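Local coordinates for protein iron-regulated transcriptional activator AFT2 (Saccharomyces cerevisiae, PDB 4LMG) that activates the iron regulon of yeast when iron is scarce, recognising the 5'-CACCC-3' element in target promoters through a zinc-containing WRKY-GCM1 domain, at residues Q26-Y30 / D111-F115; G33-V37 / F48-S52; A72-R78 / V92-S98. All coordinates share one frame; numbering follows the deposited sequence.

Contact 1: Q26-Y30 / D111-F115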
loop_
_atom_site.group_PDB
_atom_site.type_symbol
_atom_site.label_atom_id
_atom_site.label_comp_id
_atom_site.label_asym_id
_atom_site.label_seq_id
_atom_site.Cartn_x
_atom_site.Cartn_y
_atom_site.Cartn_z
ATOM N N GLN A 26 -18.161 -9.929 -3.516
ATOM C CA GLN A 26 -18.255 -10.565 -2.204
ATOM C C GLN A 26 -19.597 -11.267 -2.026
ATOM O O GLN A 26 -19.664 -12.360 -1.470
ATOM C CB GLN A 26 -18.043 -9.544 -1.082
ATOM C CG GLN A 26 -16.612 -9.056 -0.942
ATOM C CD GLN A 26 -16.476 -7.947 0.081
ATOM O OE1 GLN A 26 -17.218 -6.966 0.052
ATOM N NE2 GLN A 26 -15.533 -8.103 1.000
ATOM N N LYS A 27 -20.664 -10.631 -2.495
ATOM C CA LYS A 27 -21.989 -11.227 -2.423
ATOM C C LYS A 27 -22.012 -12.566 -3.145
ATOM O O LYS A 27 -22.720 -13.484 -2.739
ATOM C CB LYS A 27 -23.040 -10.294 -3.025
ATOM C CG LYS A 27 -23.348 -9.071 -2.176
ATOM C CD LYS A 27 -24.389 -8.187 -2.848
ATOM C CE LYS A 27 -25.652 -8.969 -3.164
ATOM N NZ LYS A 27 -26.672 -8.123 -3.839
ATOM N N ILE A 28 -21.224 -12.674 -4.208
ATOM C CA ILE A 28 -21.220 -13.873 -5.037
ATOM C C ILE A 28 -20.259 -14.943 -4.527
ATOM O O ILE A 28 -20.584 -16.131 -4.529
ATOM C CB ILE A 28 -20.848 -13.545 -6.497
ATOM C CG1 ILE A 28 -21.858 -12.568 -7.099
ATOM C CG2 ILE A 28 -20.780 -14.816 -7.326
ATOM C CD1 ILE A 28 -21.540 -12.171 -8.518
ATOM N N PHE A 29 -19.078 -14.526 -4.088
ATOM C CA PHE A 29 -18.036 -15.493 -3.758
ATOM C C PHE A 29 -17.955 -15.904 -2.289
ATOM O O PHE A 29 -17.504 -17.006 -1.977
ATOM C CB PHE A 29 -16.683 -15.030 -4.297
ATOM C CG PHE A 29 -16.544 -15.224 -5.775
ATOM C CD1 PHE A 29 -16.091 -16.431 -6.285
ATOM C CD2 PHE A 29 -16.906 -14.220 -6.657
ATOM C CE1 PHE A 29 -15.979 -16.623 -7.649
ATOM C CE2 PHE A 29 -16.798 -14.409 -8.024
ATOM C CZ PHE A 29 -16.332 -15.611 -8.517
ATOM N N TYR A 30 -18.397 -15.030 -1.393
ATOM C CA TYR A 30 -18.447 -15.374 0.024
ATOM C C TYR A 30 -19.201 -16.686 0.266
ATOM O O TYR A 30 -18.716 -17.551 0.989
ATOM C CB TYR A 30 -19.066 -14.240 0.845
ATOM C CG TYR A 30 -18.056 -13.339 1.519
ATOM C CD1 TYR A 30 -16.785 -13.800 1.836
ATOM C CD2 TYR A 30 -18.379 -12.029 1.844
ATOM C CE1 TYR A 30 -15.863 -12.979 2.457
ATOM C CE2 TYR A 30 -17.465 -11.201 2.464
ATOM C CZ TYR A 30 -16.209 -11.680 2.768
ATOM O OH TYR A 30 -15.298 -10.853 3.388
ATOM N N ASP A 111 -13.426 -8.414 7.765
ATOM C CA ASP A 111 -13.945 -7.964 6.478
ATOM C C ASP A 111 -15.343 -8.509 6.200
ATOM O O ASP A 111 -16.174 -7.818 5.613
ATOM C CB ASP A 111 -12.977 -8.301 5.341
ATOM C CG ASP A 111 -11.926 -7.224 5.139
ATOM O OD1 ASP A 111 -12.292 -6.028 5.136
ATOM O OD2 ASP A 111 -10.734 -7.567 4.990
ATOM N N TYR A 112 -15.608 -9.741 6.623
ATOM C CA TYR A 112 -16.950 -10.289 6.477
ATOM C C TYR A 112 -17.933 -9.502 7.332
ATOM O O TYR A 112 -19.014 -9.130 6.878
ATOM C CB TYR A 112 -16.999 -11.767 6.859
ATOM C CG TYR A 112 -18.393 -12.349 6.743
ATOM C CD1 TYR A 112 -18.934 -12.657 5.502
ATOM C CD2 TYR A 112 -19.172 -12.574 7.872
ATOM C CE1 TYR A 112 -20.208 -13.180 5.386
ATOM C CE2 TYR A 112 -20.449 -13.099 7.767
ATOM C CZ TYR A 112 -20.960 -13.400 6.520
ATOM O OH TYR A 112 -22.227 -13.921 6.403
ATOM N N LYS A 113 -17.547 -9.243 8.576
ATOM C CA LYS A 113 -18.393 -8.484 9.484
ATOM C C LYS A 113 -18.656 -7.090 8.928
ATOM O O LYS A 113 -19.781 -6.592 8.985
ATOM C CB LYS A 113 -17.759 -8.411 10.873
ATOM C CG LYS A 113 -17.625 -9.769 11.545
ATOM C CD LYS A 113 -16.922 -9.660 12.890
ATOM C CE LYS A 113 -16.764 -11.024 13.538
ATOM N NZ LYS A 113 -18.080 -11.666 13.810
ATOM N N LYS A 114 -17.617 -6.470 8.381
ATOM C CA LYS A 114 -17.767 -5.171 7.738
ATOM C C LYS A 114 -18.632 -5.299 6.488
ATOM O O LYS A 114 -19.434 -4.416 6.185
ATOM C CB LYS A 114 -16.402 -4.577 7.386
ATOM C CG LYS A 114 -15.619 -4.081 8.590
ATOM C CD LYS A 114 -14.292 -3.466 8.179
ATOM C CE LYS A 114 -13.595 -2.827 9.372
ATOM N NZ LYS A 114 -12.264 -2.266 9.008
ATOM N N PHE A 115 -18.460 -6.401 5.765
ATOM C CA PHE A 115 -19.281 -6.688 4.591
ATOM C C PHE A 115 -20.745 -6.802 4.993
ATOM O O PHE A 115 -21.630 -6.268 4.328
ATOM C CB PHE A 115 -18.814 -7.982 3.924
ATOM C CG PHE A 115 -19.839 -8.609 3.017
ATOM C CD1 PHE A 115 -20.029 -8.136 1.729
ATOM C CD2 PHE A 115 -20.603 -9.683 3.449
ATOM C CE1 PHE A 115 -20.967 -8.716 0.889
ATOM C CE2 PHE A 115 -21.541 -10.266 2.616
ATOM C CZ PHE A 115 -21.724 -9.782 1.333
HETATM O O HOH W 1 -15.630 -6.152 3.437
#
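Y112 and F115 both carry CG opposite their own backbone N (chi1 160° for F115), and these two rings from helix 110-121 flank Y30 of segment 26-30. Y30 meets them in two different ways. Its face receives the edge of Y112, with Y112 CD1 3.7 Å from Y30 CE2, while its own edge rests on the face of F115, where Y30 CE2 lies 3.6 Å from F115 CG. Both are T-shaped pairs, the planes standing at 77° and 70°, so the three rings make an aromatic cluster in which Y30 offers a face to one partner and an edge to the other. F131 of helix 125-139 adds a further edge-to-face partner to F115. At the far rim of the F115 ring, K27 CG comes in near the ring plane, 3.9 Å from F115 CE1, and Q26 CB packs 3.6 Å from the same atom. The amide of Q26 reaches the other helix through water: NE2 donates to a water at 3.1 Å, which in turn donates to D111 O at 2.8 Å. Two polar ends have partners outside the two segments: Y112 OH bonds to E135, and D111 OD2 forms a salt bridge with R51. Shape and ring geometry therefore hold helix 110-121 on helix 21-29, with the water giving the amide of buried Q26 an acceptor.

Contact 2: G33-V37 / F48-S52. With ZN (zinc ion), chain I; nucleotides of chain G.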
loop_
_atom_site.group_PDB
_atom_site.type_symbol
_atom_site.label_atom_id
_atom_site.label_comp_id
_atom_site.label_asym_id
_atom_site.label_seq_id
_atom_site.Cartn_x
_atom_site.Cartn_y
_atom_site.Cartn_z
ATOM N N GLY A 33 -17.214 -19.837 -0.024
ATOM C CA GLY A 33 -16.053 -19.999 0.833
ATOM C C GLY A 33 -14.831 -19.316 0.247
ATOM O O GLY A 33 -13.692 -19.706 0.510
ATOM N N ILE A 34 -15.075 -18.290 -0.560
ATOM C CA ILE A 34 -13.999 -17.550 -1.205
ATOM C C ILE A 34 -13.959 -16.120 -0.693
ATOM O O ILE A 34 -14.942 -15.384 -0.799
ATOM C CB ILE A 34 -14.151 -17.552 -2.736
ATOM C CG1 ILE A 34 -14.065 -18.982 -3.268
ATOM C CG2 ILE A 34 -13.080 -16.678 -3.379
ATOM C CD1 ILE A 34 -14.344 -19.109 -4.750
ATOM N N ASP A 35 -12.811 -15.741 -0.134
ATOM C CA ASP A 35 -12.625 -14.434 0.485
ATOM C C ASP A 35 -11.772 -13.552 -0.426
ATOM O O ASP A 35 -10.549 -13.672 -0.449
ATOM C CB ASP A 35 -11.939 -14.606 1.845
ATOM C CG ASP A 35 -11.896 -13.322 2.654
ATOM O OD1 ASP A 35 -12.207 -12.244 2.103
ATOM O OD2 ASP A 35 -11.542 -13.392 3.850
ATOM N N ILE A 36 -12.419 -12.667 -1.175
ATOM C CA ILE A 36 -11.714 -11.865 -2.170
ATOM C C ILE A 36 -11.061 -10.615 -1.586
ATOM O O ILE A 36 -11.657 -9.906 -0.776
ATOM C CB ILE A 36 -12.646 -11.426 -3.316
ATOM C CG1 ILE A 36 -13.770 -10.544 -2.772
ATOM C CG2 ILE A 36 -13.207 -12.637 -4.054
ATOM C CD1 ILE A 36 -14.511 -9.779 -3.835
ATOM N N VAL A 37 -9.830 -10.352 -2.008
ATOM C CA VAL A 37 -9.172 -9.087 -1.701
ATOM C C VAL A 37 -8.700 -8.427 -2.994
ATOM O O VAL A 37 -8.611 -9.081 -4.034
ATOM C CB VAL A 37 -7.975 -9.269 -0.744
ATOM C CG1 VAL A 37 -8.454 -9.728 0.624
ATOM C CG2 VAL A 37 -6.969 -10.253 -1.323
ATOM N N PHE A 48 -8.627 -8.969 -8.410
ATOM C CA PHE A 48 -8.950 -9.562 -7.123
ATOM C C PHE A 48 -8.267 -10.913 -6.969
ATOM O O PHE A 48 -7.956 -11.578 -7.957
ATOM C CB PHE A 48 -10.462 -9.746 -6.989
ATOM C CG PHE A 48 -11.249 -8.477 -7.142
ATOM C CD1 PHE A 48 -11.619 -8.022 -8.396
ATOM C CD2 PHE A 48 -11.630 -7.746 -6.030
ATOM C CE1 PHE A 48 -12.350 -6.860 -8.538
ATOM C CE2 PHE A 48 -12.358 -6.583 -6.165
ATOM C CZ PHE A 48 -12.721 -6.140 -7.421
ATOM N N LYS A 49 -8.038 -11.310 -5.723
ATOM C CA LYS A 49 -7.531 -12.645 -5.427
ATOM C C LYS A 49 -7.992 -13.089 -4.044
ATOM O O LYS A 49 -8.642 -12.330 -3.325
ATOM C CB LYS A 49 -6.006 -12.678 -5.517
ATOM C CG LYS A 49 -5.302 -11.772 -4.521
ATOM C CD LYS A 49 -3.800 -11.849 -4.702
ATOM C CE LYS A 49 -3.076 -10.899 -3.765
ATOM N NZ LYS A 49 -1.625 -10.835 -4.092
ATOM N N CYS A 50 -7.659 -14.321 -3.676
ATOM C CA CYS A 50 -8.013 -14.827 -2.355
ATOM C C CYS A 50 -7.162 -14.159 -1.289
ATOM O O CYS A 50 -5.952 -14.014 -1.455
ATOM C CB CYS A 50 -7.831 -16.344 -2.280
ATOM S SG CYS A 50 -9.091 -17.300 -3.151
ATOM N N ARG A 51 -7.797 -13.748 -0.198
ATOM C CA ARG A 51 -7.052 -13.230 0.937
ATOM C C ARG A 51 -5.949 -14.214 1.293
ATOM O O ARG A 51 -6.152 -15.430 1.260
ATOM C CB ARG A 51 -7.957 -13.016 2.147
ATOM C CG ARG A 51 -7.226 -12.423 3.342
ATOM C CD ARG A 51 -8.138 -12.299 4.542
ATOM N NE ARG A 51 -9.399 -11.666 4.180
ATOM C CZ ARG A 51 -9.559 -10.360 4.006
ATOM N NH1 ARG A 51 -8.530 -9.534 4.160
ATOM N NH2 ARG A 51 -10.748 -9.879 3.676
ATOM N N SER A 52 -4.778 -13.683 1.623
ATOM C CA SER A 52 -3.644 -14.511 1.991
ATOM C C SER A 52 -3.794 -14.969 3.439
ATOM O O SER A 52 -3.856 -14.148 4.358
ATOM C CB SER A 52 -2.341 -13.729 1.804
ATOM O OG SER A 52 -1.208 -14.568 1.944
HETATM ZN ZN ZN I . -7.979 -19.261 -3.498
ATOM P P DG G 9 -3.679 -9.731 1.185
ATOM O OP1 DG G 9 -4.283 -10.909 1.842
ATOM O OP2 DG G 9 -3.083 -9.885 -0.163
ATOM O "O5'" DG G 9 -4.764 -8.561 1.133
ATOM C "C5'" DG G 9 -5.292 -8.099 2.370
ATOM C "C4'" DG G 9 -5.629 -6.621 2.308
ATOM O "O4'" DG G 9 -4.422 -5.823 2.451
ATOM C "C3'" DG G 9 -6.270 -6.151 1.012
ATOM O "O3'" DG G 9 -7.132 -5.070 1.333
ATOM C "C2'" DG G 9 -5.061 -5.706 0.189
ATOM C "C1'" DG G 9 -4.169 -5.089 1.266
ATOM N N9 DG G 9 -2.727 -5.168 1.029
ATOM C C8 DG G 9 -2.004 -6.265 0.627
ATOM N N7 DG G 9 -0.724 -6.036 0.516
ATOM C C5 DG G 9 -0.583 -4.704 0.881
ATOM C C6 DG G 9 0.576 -3.895 0.958
ATOM O O6 DG G 9 1.751 -4.206 0.712
ATOM N N1 DG G 9 0.277 -2.599 1.369
ATOM C C2 DG G 9 -0.988 -2.147 1.670
ATOM N N2 DG G 9 -1.087 -0.864 2.050
ATOM N N3 DG G 9 -2.083 -2.894 1.602
ATOM C C4 DG G 9 -1.806 -4.158 1.202
ATOM P P DT G 8 1.092 -13.108 4.001
ATOM O OP1 DT G 8 0.126 -14.188 4.302
ATOM O OP2 DT G 8 2.153 -13.325 2.994
ATOM O "O5'" DT G 8 0.295 -11.793 3.570
ATOM C "C5'" DT G 8 -0.696 -11.265 4.435
ATOM C "C4'" DT G 8 -1.182 -9.928 3.913
ATOM O "O4'" DT G 8 -0.236 -8.881 4.251
ATOM C "C3'" DT G 8 -1.363 -9.853 2.401
ATOM O "O3'" DT G 8 -2.553 -9.138 2.163
ATOM C "C2'" DT G 8 -0.150 -9.039 1.954
ATOM C "C1'" DT G 8 -0.080 -8.058 3.114
ATOM N N1 DT G 8 1.191 -7.285 3.258
ATOM C C2 DT G 8 1.109 -6.000 3.738
ATOM O O2 DT G 8 0.053 -5.473 4.036
ATOM N N3 DT G 8 2.310 -5.349 3.855
ATOM C C4 DT G 8 3.559 -5.849 3.547
ATOM O O4 DT G 8 4.581 -5.184 3.683
ATOM C C5 DT G 8 3.575 -7.201 3.052
ATOM C C7 DT G 8 4.880 -7.842 2.687
ATOM C C6 DT G 8 2.407 -7.850 2.934
ATOM P P DC G 10 -8.310 -4.647 0.331
ATOM O OP1 DC G 10 -9.340 -3.934 1.116
ATOM O OP2 DC G 10 -8.691 -5.839 -0.457
ATOM O "O5'" DC G 10 -7.600 -3.606 -0.660
ATOM C "C5'" DC G 10 -7.287 -2.297 -0.206
ATOM C "C4'" DC G 10 -6.353 -1.577 -1.170
ATOM O "O4'" DC G 10 -4.987 -2.035 -0.982
ATOM C "C3'" DC G 10 -6.660 -1.760 -2.664
ATOM O "O3'" DC G 10 -6.716 -0.503 -3.312
ATOM C "C2'" DC G 10 -5.440 -2.522 -3.178
ATOM C "C1'" DC G 10 -4.382 -1.935 -2.253
ATOM N N1 DC G 10 -3.072 -2.643 -2.277
ATOM C C2 DC G 10 -1.906 -1.903 -2.064
ATOM O O2 DC G 10 -1.993 -0.686 -1.853
ATOM N N3 DC G 10 -0.711 -2.541 -2.090
ATOM C C4 DC G 10 -0.649 -3.851 -2.317
ATOM N N4 DC G 10 0.564 -4.419 -2.331
ATOM C C5 DC G 10 -1.828 -4.627 -2.542
ATOM C C6 DC G 10 -3.005 -3.987 -2.513
#
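This is an antiparallel strand pairing prolonged by a salt bridge, at the end of the 36-42/45-50 hairpin where its edge strand faces the DNA backbone. V37 and K49 form a hydrogen-bonded pair, V37 N to K49 O at 2.7 Å and K49 N to V37 O at 2.9 Å; I36 and C50 follow as a non-hydrogen-bonded pair. One step further, where strand geometry has lapsed, R51 N still donates to D35 O at 2.8 Å. The side chains of these last two residues meet as well. R51 grips the carboxylate side-on: NE donates almost straight (176°) to D35 OD2 at 2.8 Å, lying well above the carboxylate plane, and NH2 reaches OD1 on its syn side at 3.2 Å. A bend at chi3 (-49°) turns the guanidinium back over V37, whose CG1 covers one of its faces; NH2 has a second carboxylate partner in D111, which should help to fix the group's rotation. In this WRKY-GCM1 fold the same short run serves both metal and DNA. C50 SG binds the zinc ion at 2.3 Å, with I34 CG2 packed beside the sulfur, and C73, H97 and H99 complete the site. Two residues on, S52 N donates to OP1 of DG9 of chain G at 2.8 Å, while S52 OG donates to OP1 of DT8 of chain G.

Contact 3: A72-R78 / V92-S98. With ZN (zinc ion), chain I; nucleotides of chain H.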
loop_
_atom_site.group_PDB
_atom_site.type_symbol
_atom_site.label_atom_id
_atom_site.label_comp_id
_atom_site.label_asym_id
_atom_site.label_seq_id
_atom_site.Cartn_x
_atom_site.Cartn_y
_atom_site.Cartn_z
ATOM N N ALA A 72 0.646 -20.080 -2.068
ATOM C CA ALA A 72 -0.010 -18.991 -2.785
ATOM C C ALA A 72 -1.078 -19.519 -3.738
ATOM O O ALA A 72 -0.840 -20.463 -4.492
ATOM C CB ALA A 72 1.015 -18.165 -3.540
ATOM N N CYS A 73 -2.255 -18.902 -3.699
ATOM C CA CYS A 73 -3.370 -19.326 -4.535
ATOM C C CYS A 73 -3.404 -18.562 -5.854
ATOM O O CYS A 73 -3.327 -17.335 -5.865
ATOM C CB CYS A 73 -4.691 -19.144 -3.792
ATOM S SG CYS A 73 -6.122 -19.711 -4.719
ATOM N N PRO A 74 -3.533 -19.292 -6.972
ATOM C CA PRO A 74 -3.493 -18.740 -8.331
ATOM C C PRO A 74 -4.807 -18.088 -8.762
ATOM O O PRO A 74 -4.815 -17.318 -9.722
ATOM C CB PRO A 74 -3.223 -19.976 -9.190
ATOM C CG PRO A 74 -3.886 -21.082 -8.440
ATOM C CD PRO A 74 -3.699 -20.758 -6.978
ATOM N N PHE A 75 -5.897 -18.402 -8.066
ATOM C CA PHE A 75 -7.210 -17.842 -8.380
ATOM C C PHE A 75 -7.142 -16.331 -8.588
ATOM O O PHE A 75 -6.545 -15.612 -7.784
ATOM C CB PHE A 75 -8.202 -18.174 -7.264
ATOM C CG PHE A 75 -9.594 -17.657 -7.506
ATOM C CD1 PHE A 75 -10.018 -16.468 -6.935
ATOM C CD2 PHE A 75 -10.488 -18.370 -8.292
ATOM C CE1 PHE A 75 -11.304 -15.996 -7.148
ATOM C CE2 PHE A 75 -11.771 -17.904 -8.508
ATOM C CZ PHE A 75 -12.180 -16.715 -7.936
ATOM N N ARG A 76 -7.753 -15.854 -9.670
ATOM C CA ARG A 76 -7.752 -14.429 -9.980
ATOM C C ARG A 76 -9.064 -13.973 -10.607
ATOM O O ARG A 76 -9.633 -14.659 -11.453
ATOM C CB ARG A 76 -6.596 -14.076 -10.921
ATOM C CG ARG A 76 -5.219 -14.097 -10.281
ATOM C CD ARG A 76 -5.141 -13.146 -9.099
ATOM N NE ARG A 76 -3.780 -13.029 -8.581
ATOM C CZ ARG A 76 -3.188 -13.947 -7.822
ATOM N NH1 ARG A 76 -3.833 -15.059 -7.492
ATOM N NH2 ARG A 76 -1.948 -13.754 -7.394
ATOM N N ILE A 77 -9.538 -12.808 -10.184
ATOM C CA ILE A 77 -10.668 -12.166 -10.840
ATOM C C ILE A 77 -10.219 -10.812 -11.374
ATOM O O ILE A 77 -9.594 -10.028 -10.659
ATOM C CB ILE A 77 -11.851 -11.968 -9.883
ATOM C CG1 ILE A 77 -12.312 -13.311 -9.315
ATOM C CG2 ILE A 77 -13.001 -11.277 -10.598
ATOM C CD1 ILE A 77 -13.522 -13.205 -8.422
ATOM N N ARG A 78 -10.528 -10.544 -12.636
ATOM C CA ARG A 78 -10.123 -9.290 -13.256
ATOM C C ARG A 78 -11.320 -8.549 -13.834
ATOM O O ARG A 78 -12.000 -9.048 -14.726
ATOM C CB ARG A 78 -9.075 -9.547 -14.340
ATOM C CG ARG A 78 -8.438 -8.289 -14.913
ATOM C CD ARG A 78 -7.148 -8.628 -15.642
ATOM N NE ARG A 78 -6.558 -7.466 -16.295
ATOM C CZ ARG A 78 -6.742 -7.157 -17.575
ATOM N NH1 ARG A 78 -7.501 -7.930 -18.341
ATOM N NH2 ARG A 78 -6.167 -6.079 -18.090
ATOM N N VAL A 92 -13.064 -14.516 -14.612
ATOM C CA VAL A 92 -12.414 -15.352 -13.614
ATOM C C VAL A 92 -11.298 -16.159 -14.270
ATOM O O VAL A 92 -11.501 -16.784 -15.311
ATOM C CB VAL A 92 -13.408 -16.325 -12.953
ATOM C CG1 VAL A 92 -12.678 -17.259 -12.006
ATOM C CG2 VAL A 92 -14.501 -15.559 -12.223
ATOM N N MET A 93 -10.120 -16.139 -13.655
ATOM C CA MET A 93 -8.962 -16.859 -14.168
ATOM C C MET A 93 -8.489 -17.893 -13.150
ATOM O O MET A 93 -8.778 -17.776 -11.959
ATOM C CB MET A 93 -7.830 -15.879 -14.472
ATOM C CG MET A 93 -8.263 -14.670 -15.285
ATOM S SD MET A 93 -6.981 -13.410 -15.407
ATOM C CE MET A 93 -7.813 -12.184 -16.414
ATOM N N ASN A 94 -7.755 -18.898 -13.622
ATOM C CA ASN A 94 -7.245 -19.957 -12.754
ATOM C C ASN A 94 -8.241 -20.335 -11.668
ATOM O O ASN A 94 -8.013 -20.080 -10.486
ATOM C CB ASN A 94 -5.914 -19.548 -12.123
ATOM C CG ASN A 94 -4.777 -19.531 -13.123
ATOM O OD1 ASN A 94 -4.181 -18.486 -13.387
ATOM N ND2 ASN A 94 -4.466 -20.693 -13.685
ATOM N N ASN A 95 -9.346 -20.948 -12.076
ATOM C CA ASN A 95 -10.417 -21.287 -11.149
ATOM C C ASN A 95 -9.998 -22.306 -10.089
ATOM O O ASN A 95 -10.814 -22.734 -9.272
ATOM C CB ASN A 95 -11.638 -21.790 -11.918
ATOM C CG ASN A 95 -12.869 -21.886 -11.049
ATOM O OD1 ASN A 95 -13.388 -22.973 -10.803
ATOM N ND2 ASN A 95 -13.334 -20.743 -10.563
ATOM N N ILE A 96 -8.723 -22.683 -10.105
ATOM C CA ILE A 96 -8.193 -23.656 -9.159
ATOM C C ILE A 96 -7.638 -22.969 -7.919
ATOM O O ILE A 96 -6.979 -21.935 -8.015
ATOM C CB ILE A 96 -7.071 -24.492 -9.793
ATOM C CG1 ILE A 96 -7.529 -25.069 -11.135
ATOM C CG2 ILE A 96 -6.628 -25.597 -8.844
ATOM C CD1 ILE A 96 -6.443 -25.814 -11.880
ATOM N N HIS A 97 -7.904 -23.550 -6.754
ATOM C CA HIS A 97 -7.393 -23.009 -5.499
ATOM C C HIS A 97 -6.352 -23.934 -4.878
ATOM O O HIS A 97 -6.371 -25.144 -5.100
ATOM C CB HIS A 97 -8.533 -22.771 -4.509
ATOM C CG HIS A 97 -9.490 -21.702 -4.935
ATOM N ND1 HIS A 97 -9.355 -20.387 -4.549
ATOM C CD2 HIS A 97 -10.599 -21.756 -5.710
ATOM C CE1 HIS A 97 -10.340 -19.676 -5.069
ATOM N NE2 HIS A 97 -11.108 -20.483 -5.777
ATOM N N SER A 98 -5.446 -23.354 -4.099
ATOM C CA SER A 98 -4.398 -24.116 -3.436
ATOM C C SER A 98 -4.754 -24.330 -1.972
ATOM O O SER A 98 -3.887 -24.616 -1.146
ATOM C CB SER A 98 -3.068 -23.371 -3.526
ATOM O OG SER A 98 -3.121 -22.160 -2.792
HETATM ZN ZN ZN I . -7.979 -19.261 -3.498
ATOM O "O5'" DA H 1 -4.270 -10.390 -16.278
ATOM C "C5'" DA H 1 -4.082 -11.185 -15.109
ATOM C "C4'" DA H 1 -3.765 -10.317 -13.903
ATOM O "O4'" DA H 1 -3.725 -11.140 -12.712
ATOM C "C3'" DA H 1 -2.408 -9.631 -13.931
ATOM O "O3'" DA H 1 -2.416 -8.501 -13.067
ATOM C "C2'" DA H 1 -1.491 -10.728 -13.400
ATOM C "C1'" DA H 1 -2.381 -11.439 -12.383
ATOM N N9 DA H 1 -2.229 -12.891 -12.391
ATOM C C8 DA H 1 -2.811 -13.777 -13.255
ATOM N N7 DA H 1 -2.495 -15.029 -13.025
ATOM C C5 DA H 1 -1.646 -14.959 -11.933
ATOM C C6 DA H 1 -0.963 -15.950 -11.199
ATOM N N6 DA H 1 -1.039 -17.256 -11.477
ATOM N N1 DA H 1 -0.196 -15.542 -10.165
ATOM C C2 DA H 1 -0.124 -14.234 -9.891
ATOM N N3 DA H 1 -0.718 -13.212 -10.506
ATOM C C4 DA H 1 -1.471 -13.648 -11.528
#
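C73 SG and H97 ND1 meet at the zinc ion, the sulfur at 2.3 Å and the nitrogen at 2.1 Å; C50 and H99 supply the other two ligands. Against the H97 imidazole lies F75 in an offset stack, centroids 4.5 Å apart and planes at 23°, the two side chains running the same way with F75 CG 3.3 Å from H97 CE1. V92 CG1 packs on F75 CE2 beyond the histidine, and N95 ND2 stands at the edge of the phenyl ring. The loop before the strand is pinned by R76. Bent at chi2 (-58°), this side chain doubles back so that NH1 donates to both C73 O and F75 O, each at 2.8 Å, while the base of DA1 of chain H lies over a face of its guanidinium. Further out, the backbones pair: M93 N donates to R76 O at 2.7 Å, and R76 N returns a bond to M93 O at 3.2 Å. Past them M93 CE rests against R78 CB. The run before strand 76-82 thus brings C73, and the run after strand 87-93 brings H97 and, just beyond, H99, to the Cys2His2 zinc site characteristic of the WRKY-GCM1 fold.

Contacts 2 and 3 share one antiparallel sheet, in which strands 45-50 and 76-82 are neighbours joined by F48 N to I77 O, and they share the zinc ion, bound by C50 from one and by C73 and H97 from the other. Contact 1 is helix against helix, the closest of the three to the chain's centre, and touches no metal. F29 of its first helix packs on F75, I77 and V92 of contact 3, while the R51-D111 pair ties contact 2 to contact 1. Contacts 1 and 2 are both buried, the first aromatic with a water bridge, the second backbone-paired and ionic; contact 3, more exposed, combines strand pairing, a Phe-His stack and metal bonds.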